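Local coordinates for protein monomethylamine methyltransferase MtmB1 (Methanosarcina barkeri, PDB 1NTH) that catalyses transfer of the methyl group of monomethylamine to the corrinoid cofactor of its partner protein MtmC, a step of methanogenesis from methylamine, at residues A[24-28]-A[234-238]; A[36-40]-A[272-276]. All blocks are in the same frame, centred on the assembly; numbering follows the deposited sequence.

Overall arrangement
From the N terminus the chain soon enters helix 24-42, which carries the first partner of both contacts: its opening turn in interaction 1 and residues 36-40, near its other end, in interaction 2. The chain then lays down the first strands of the TIM barrel before reaching 234-238, which closes the loop of interaction 1, and 272-276 on helix 271-288, which closes interaction 2. The segments alternate along the sequence, so the two closures cross instead of nesting. Their centres lie about 15 Å apart on the same side of the chain's centre. Together they hold one N-terminal helix at two points, against the loop and short strand of 234-238 and against helix 271-288 of the barrel region.

Interaction 1 of 2, residues A[24-28]-A[234-238]; sequences QDDWD and NELKI
Trp-27 points the NE1 edge of its indole at the backbone carbonyl of Glu-235, donating a hydrogen bond from NE1 to O (2.9 Å), and sets CZ2 4.0 Å from Leu-236 CB. The segment 24-28 is the first turn of a helix, closed by Asp-28 N to Gln-24 O at 2.8 Å. Segment 234-238 is extended except at Leu-236 (phi/psi 50/58), after a cis peptide before Glu-235, and becomes a strand at Lys-237. The nearest CA atoms are those of Asp-28 and Glu-235, 7.4 Å apart. Lys-237, trans at chi1 and chi2 and m at chi3, brings NZ to Gln-24 OE1 (2.8 Å) and Asp-28 OD1 (2.8 Å, a salt bridge), while Asn-234 O takes a third bond from NZ at 2.9 Å. This buried lysine thus ties a helix start to an irregular backbone turn. Water 1 bridges Asp-28 OD1 (2.6 Å) and Glu-235 N (2.9 Å). Tyr-76 of strand 75-77, parallel to strand 237-238, meets the Trp-27 ring, and Val-277 of helix 271-288 touches Leu-236.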
ATOM      1  N   GLN A  24      -1.131 -34.462  34.694  1.00 24.25           N
ATOM      2  CA  GLN A  24      -1.229 -33.060  35.068  1.00 25.03           C
ATOM      3  C   GLN A  24      -1.185 -32.897  36.585  1.00 25.10           C
ATOM      4  O   GLN A  24      -0.723 -31.874  37.090  1.00 23.15           O
ATOM      5  CB  GLN A  24      -2.499 -32.423  34.489  1.00 26.81           C
ATOM      6  CG  GLN A  24      -2.473 -30.897  34.549  1.00 30.18           C
ATOM      7  CD  GLN A  24      -3.447 -30.234  33.587  1.00 32.14           C
ATOM      8  OE1 GLN A  24      -3.528 -29.007  33.523  1.00 31.92           O
ATOM      9  NE2 GLN A  24      -4.187 -31.041  32.835  1.00 34.58           N
ATOM     10  N   ASP A  25      -1.657 -33.904  37.313  1.00 24.14           N
ATOM     11  CA  ASP A  25      -1.621 -33.840  38.771  1.00 24.59           C
ATOM     12  C   ASP A  25      -0.183 -33.960  39.258  1.00 22.70           C
ATOM     13  O   ASP A  25       0.199 -33.320  40.240  1.00 22.97           O
ATOM     14  CB  ASP A  25      -2.476 -34.952  39.387  1.00 27.27           C
ATOM     15  CG  ASP A  25      -3.931 -34.552  39.543  1.00 31.20           C
ATOM     16  OD1 ASP A  25      -4.294 -33.441  39.104  1.00 32.64           O
ATOM     17  OD2 ASP A  25      -4.714 -35.348  40.108  1.00 34.06           O
ATOM     18  N   ASP A  26       0.615 -34.785  38.581  1.00 21.84           N
ATOM     19  CA  ASP A  26       2.015 -34.939  38.969  1.00 23.24           C
ATOM     20  C   ASP A  26       2.715 -33.599  38.796  1.00 22.39           C
ATOM     21  O   ASP A  26       3.629 -33.261  39.544  1.00 21.87           O
ATOM     22  CB  ASP A  26       2.735 -35.977  38.101  1.00 26.44           C
ATOM     23  CG  ASP A  26       2.323 -37.405  38.421  1.00 31.67           C
ATOM     24  OD1 ASP A  26       2.062 -37.713  39.603  1.00 29.02           O
ATOM     25  OD2 ASP A  26       2.283 -38.225  37.477  1.00 34.69           O
ATOM     26  N   TRP A  27       2.277 -32.840  37.798  1.00 21.54           N
ATOM     27  CA  TRP A  27       2.872 -31.540  37.528  1.00 21.03           C
ATOM     28  C   TRP A  27       2.399 -30.483  38.518  1.00 19.81           C
ATOM     29  O   TRP A  27       3.216 -29.829  39.170  1.00 20.68           O
ATOM     30  CB  TRP A  27       2.537 -31.102  36.095  1.00 19.98           C
ATOM     31  CG  TRP A  27       3.252 -29.850  35.653  1.00 18.65           C
ATOM     32  CD1 TRP A  27       2.729 -28.588  35.566  1.00 19.90           C
ATOM     33  CD2 TRP A  27       4.613 -29.752  35.220  1.00 17.72           C
ATOM     34  NE1 TRP A  27       3.685 -27.712  35.098  1.00 17.21           N
ATOM     35  CE2 TRP A  27       4.847 -28.400  34.878  1.00 18.28           C
ATOM     36  CE3 TRP A  27       5.659 -30.676  35.084  1.00 18.54           C
ATOM     37  CZ2 TRP A  27       6.088 -27.951  34.409  1.00 18.27           C
ATOM     38  CZ3 TRP A  27       6.893 -30.230  34.617  1.00 20.20           C
ATOM     39  CH2 TRP A  27       7.095 -28.875  34.285  1.00 20.02           C
ATOM     40  N   ASP A  28       1.082 -30.335  38.644  1.00 19.86           N
ATOM     41  CA  ASP A  28       0.489 -29.332  39.524  1.00 20.43           C
ATOM     42  C   ASP A  28       0.631 -29.565  41.019  1.00 20.87           C
ATOM     43  O   ASP A  28       0.820 -28.620  41.781  1.00 21.34           O
ATOM     44  CB  ASP A  28      -1.007 -29.182  39.251  1.00 21.07           C
ATOM     45  CG  ASP A  28      -1.317 -28.881  37.806  1.00 24.11           C
ATOM     46  OD1 ASP A  28      -0.476 -28.244  37.134  1.00 23.85           O
ATOM     47  OD2 ASP A  28      -2.414 -29.270  37.353  1.00 24.46           O
ATOM     48  N   ASN A 234      -1.448 -22.180  33.701  1.00 20.45           N
ATOM     49  CA  ASN A 234      -0.933 -22.217  35.076  1.00 21.14           C
ATOM     50  C   ASN A 234      -0.590 -23.631  35.545  1.00 20.60           C
ATOM     51  O   ASN A 234      -1.464 -24.492  35.533  1.00 21.90           O
ATOM     52  CB  ASN A 234      -1.972 -21.635  36.033  1.00 22.33           C
ATOM     53  CG  ASN A 234      -2.297 -20.191  35.728  1.00 23.85           C
ATOM     54  OD1 ASN A 234      -2.902 -19.880  34.699  1.00 28.98           O
ATOM     55  ND2 ASN A 234      -1.889 -19.296  36.615  1.00 23.98           N
ATOM     56  N   GLU A 235       0.661 -23.894  35.935  1.00 20.57           N
ATOM     57  CA  GLU A 235       1.780 -22.941  35.934  1.00 20.79           C
ATOM     58  C   GLU A 235       2.865 -23.625  35.096  1.00 21.38           C
ATOM     59  O   GLU A 235       3.000 -24.851  35.157  1.00 21.57           O
ATOM     60  CB  GLU A 235       2.318 -22.719  37.355  1.00 21.96           C
ATOM     61  CG  GLU A 235       1.304 -22.231  38.385  1.00 22.30           C
ATOM     62  CD  GLU A 235       0.789 -20.830  38.102  1.00 25.52           C
ATOM     63  OE1 GLU A 235       1.386 -20.127  37.257  1.00 24.57           O
ATOM     64  OE2 GLU A 235      -0.210 -20.429  38.737  1.00 25.13           O
ATOM     65  N   LEU A 236       3.648 -22.846  34.346  1.00 19.56           N
ATOM     66  CA  LEU A 236       4.694 -23.395  33.467  1.00 18.88           C
ATOM     67  C   LEU A 236       4.032 -24.495  32.653  1.00 19.51           C
ATOM     68  O   LEU A 236       4.453 -25.657  32.659  1.00 18.28           O
ATOM     69  CB  LEU A 236       5.870 -23.961  34.276  1.00 19.71           C
ATOM     70  CG  LEU A 236       6.918 -22.937  34.725  1.00 22.27           C
ATOM     71  CD1 LEU A 236       6.315 -21.985  35.741  1.00 23.05           C
ATOM     72  CD2 LEU A 236       8.120 -23.660  35.321  1.00 22.14           C
ATOM     73  N   LYS A 237       2.996 -24.095  31.929  1.00 18.88           N
ATOM     74  CA  LYS A 237       2.188 -25.021  31.161  1.00 18.45           C
ATOM     75  C   LYS A 237       1.655 -24.348  29.897  1.00 18.54           C
ATOM     76  O   LYS A 237       1.482 -23.131  29.862  1.00 17.72           O
ATOM     77  CB  LYS A 237       1.030 -25.460  32.059  1.00 18.38           C
ATOM     78  CG  LYS A 237       0.049 -26.445  31.471  1.00 20.22           C
ATOM     79  CD  LYS A 237      -1.105 -26.670  32.449  1.00 20.73           C
ATOM     80  CE  LYS A 237      -0.609 -27.191  33.795  1.00 21.32           C
ATOM     81  NZ  LYS A 237      -1.708 -27.264  34.806  1.00 21.06           N
ATOM     82  N   ILE A 238       1.389 -25.145  28.868  1.00 18.75           N
ATOM     83  CA  ILE A 238       0.880 -24.606  27.611  1.00 18.70           C
ATOM     84  C   ILE A 238       0.121 -25.675  26.826  1.00 21.00           C
ATOM     85  O   ILE A 238       0.306 -26.874  27.044  1.00 21.18           O
ATOM     86  CB  ILE A 238       2.048 -24.066  26.738  1.00 18.29           C
ATOM     87  CG1 ILE A 238       1.513 -23.120  25.660  1.00 18.41           C
ATOM     88  CG2 ILE A 238       2.789 -25.214  26.080  1.00 18.91           C
ATOM     89  CD1 ILE A 238       0.941 -21.837  26.216  1.00 18.10           C
TER
HETATM   90  O   HOH W   1       1.214 -26.250  37.515  1.00 23.36           O

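Interaction 2 of 2, residues A[36-40]-A[272-276]; sequences AMELK and EETTI
Lys-40 NZ forms a salt-bridge network with two consecutive glutamates, reaching Glu-272 OE1 at 3.4 Å, where the hydrogen bond is weak, and Glu-273 OE1 at 3.5 Å. Two waters bridge the charges by shorter hydrogen bonds: water 2, 2.7 Å from both Lys-40 NZ and Glu-273 OE2, and water 3, 2.7 Å from Lys-40 NZ and 2.6 Å from Glu-273 OE1. The lysine is all-trans, extended toward the N-terminal end of 272-276, while both glutamates are m at chi1 and p at chi2; Glu-272 OE2 accepts from Phe-47 N. The two helical axes cross at 104°, 9.0 Å apart at closest approach. Ala-36 permits the close approach, its CA 5.1 Å from Glu-273 CA and its CB 3.9 Å from Glu-273 CB. Ile-276 (m, t) inserts CD1 against Ala-36 O (3.7 Å), Leu-39 CB (3.9 Å) and Lys-40 N (3.7 Å). The steep crossing joins helix 24-42 to helix 271-288, with Met-69 of helix 56-73 touching both Leu-39 and Ile-276, and helix 309-325 meeting Thr-274 and Thr-275.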
ATOM      1  N   ALA A  36       9.432 -24.982  43.529  1.00 17.95           N
ATOM      2  CA  ALA A  36       9.295 -23.610  44.012  1.00 19.14           C
ATOM      3  C   ALA A  36       9.693 -23.556  45.484  1.00 20.35           C
ATOM      4  O   ALA A  36      10.392 -22.643  45.921  1.00 19.50           O
ATOM      5  CB  ALA A  36       7.864 -23.130  43.836  1.00 17.62           C
ATOM      6  N   MET A  37       9.249 -24.555  46.240  1.00 21.21           N
ATOM      7  CA  MET A  37       9.547 -24.654  47.665  1.00 22.76           C
ATOM      8  C   MET A  37      11.051 -24.821  47.879  1.00 21.08           C
ATOM      9  O   MET A  37      11.644 -24.181  48.747  1.00 21.70           O
ATOM     10  CB  MET A  37       8.806 -25.856  48.251  1.00 24.96           C
ATOM     11  CG  MET A  37       9.018 -26.052  49.737  0.50 28.05           C
ATOM     12  SD  MET A  37       8.097 -27.471  50.353  0.50 29.57           S
ATOM     13  CE  MET A  37       6.608 -26.682  50.934  0.50 29.18           C
ATOM     14  N   GLU A  38      11.653 -25.694  47.081  1.00 20.95           N
ATOM     15  CA  GLU A  38      13.081 -25.969  47.153  1.00 20.83           C
ATOM     16  C   GLU A  38      13.916 -24.722  46.860  1.00 21.54           C
ATOM     17  O   GLU A  38      14.842 -24.387  47.598  1.00 20.37           O
ATOM     18  CB  GLU A  38      13.442 -27.074  46.156  1.00 23.37           C
ATOM     19  CG  GLU A  38      14.931 -27.316  45.992  1.00 27.20           C
ATOM     20  CD  GLU A  38      15.240 -28.361  44.934  1.00 31.09           C
ATOM     21  OE1 GLU A  38      14.328 -28.724  44.160  1.00 32.32           O
ATOM     22  OE2 GLU A  38      16.403 -28.815  44.870  1.00 35.26           O
ATOM     23  N   LEU A  39      13.579 -24.033  45.776  1.00 20.23           N
ATOM     24  CA  LEU A  39      14.316 -22.838  45.389  1.00 19.99           C
ATOM     25  C   LEU A  39      14.146 -21.685  46.371  1.00 19.91           C
ATOM     26  O   LEU A  39      15.090 -20.925  46.612  1.00 20.73           O
ATOM     27  CB  LEU A  39      13.902 -22.418  43.979  1.00 19.55           C
ATOM     28  CG  LEU A  39      14.240 -23.478  42.925  1.00 21.80           C
ATOM     29  CD1 LEU A  39      13.691 -23.059  41.567  1.00 22.53           C
ATOM     30  CD2 LEU A  39      15.748 -23.676  42.858  1.00 24.19           C
ATOM     31  N   LYS A  40      12.957 -21.546  46.951  1.00 19.20           N
ATOM     32  CA  LYS A  40      12.736 -20.476  47.915  1.00 19.14           C
ATOM     33  C   LYS A  40      13.685 -20.640  49.099  1.00 20.36           C
ATOM     34  O   LYS A  40      14.320 -19.685  49.539  1.00 19.95           O
ATOM     35  CB  LYS A  40      11.296 -20.476  48.432  1.00 20.39           C
ATOM     36  CG  LYS A  40      11.071 -19.426  49.516  1.00 21.72           C
ATOM     37  CD  LYS A  40       9.691 -19.502  50.134  1.00 24.37           C
ATOM     38  CE  LYS A  40       9.545 -18.467  51.238  1.00 25.84           C
ATOM     39  NZ  LYS A  40       8.202 -18.509  51.874  1.00 29.26           N
ATOM     40  N   GLU A 272       6.728 -15.701  47.760  1.00 20.66           N
ATOM     41  CA  GLU A 272       8.018 -15.930  47.122  1.00 19.88           C
ATOM     42  C   GLU A 272       7.957 -17.050  46.087  1.00 20.92           C
ATOM     43  O   GLU A 272       8.565 -16.952  45.019  1.00 19.64           O
ATOM     44  CB  GLU A 272       9.099 -16.250  48.163  1.00 21.54           C
ATOM     45  CG  GLU A 272       9.552 -15.065  49.015  1.00 22.94           C
ATOM     46  CD  GLU A 272       8.605 -14.739  50.153  1.00 24.76           C
ATOM     47  OE1 GLU A 272       7.646 -15.510  50.378  1.00 26.66           O
ATOM     48  OE2 GLU A 272       8.828 -13.713  50.834  1.00 25.39           O
ATOM     49  N   GLU A 273       7.222 -18.112  46.399  1.00 20.12           N
ATOM     50  CA  GLU A 273       7.098 -19.239  45.480  1.00 20.86           C
ATOM     51  C   GLU A 273       6.439 -18.825  44.167  1.00 19.20           C
ATOM     52  O   GLU A 273       6.894 -19.200  43.086  1.00 19.70           O
ATOM     53  CB  GLU A 273       6.277 -20.370  46.109  1.00 23.06           C
ATOM     54  CG  GLU A 273       6.914 -21.040  47.319  1.00 26.52           C
ATOM     55  CD  GLU A 273       6.604 -20.335  48.631  1.00 29.45           C
ATOM     56  OE1 GLU A 273       6.860 -20.940  49.693  1.00 34.34           O
ATOM     57  OE2 GLU A 273       6.111 -19.187  48.612  1.00 29.16           O
ATOM     58  N   THR A 274       5.359 -18.058  44.269  1.00 19.32           N
ATOM     59  CA  THR A 274       4.639 -17.611  43.085  1.00 18.56           C
ATOM     60  C   THR A 274       5.486 -16.625  42.279  1.00 19.02           C
ATOM     61  O   THR A 274       5.374 -16.562  41.055  1.00 17.88           O
ATOM     62  CB  THR A 274       3.294 -16.956  43.468  1.00 19.77           C
ATOM     63  OG1 THR A 274       2.505 -17.891  44.218  1.00 21.28           O
ATOM     64  CG2 THR A 274       2.509 -16.566  42.215  1.00 18.82           C
ATOM     65  N   THR A 275       6.340 -15.869  42.963  1.00 18.29           N
ATOM     66  CA  THR A 275       7.196 -14.904  42.281  1.00 18.05           C
ATOM     67  C   THR A 275       8.283 -15.635  41.494  1.00 17.84           C
ATOM     68  O   THR A 275       8.677 -15.204  40.411  1.00 17.34           O
ATOM     69  CB  THR A 275       7.827 -13.917  43.286  1.00 17.80           C
ATOM     70  OG1 THR A 275       6.790 -13.347  44.099  1.00 18.11           O
ATOM     71  CG2 THR A 275       8.547 -12.786  42.546  1.00 17.40           C
ATOM     72  N   ILE A 276       8.770 -16.748  42.040  1.00 16.90           N
ATOM     73  CA  ILE A 276       9.775 -17.545  41.351  1.00 17.29           C
ATOM     74  C   ILE A 276       9.158 -18.018  40.034  1.00 16.99           C
ATOM     75  O   ILE A 276       9.792 -17.960  38.980  1.00 17.57           O
ATOM     76  CB  ILE A 276      10.188 -18.778  42.195  1.00 17.43           C
ATOM     77  CG1 ILE A 276      10.999 -18.320  43.408  1.00 18.16           C
ATOM     78  CG2 ILE A 276      10.993 -19.759  41.347  1.00 17.81           C
ATOM     79  CD1 ILE A 276      11.356 -19.449  44.368  1.00 18.84           C
TER
HETATM   80  O   HOH W   2       5.668 -18.262  51.087  1.00 44.95           O
HETATM   81  O   HOH W   3       6.857 -20.779  52.263  1.00 45.30           O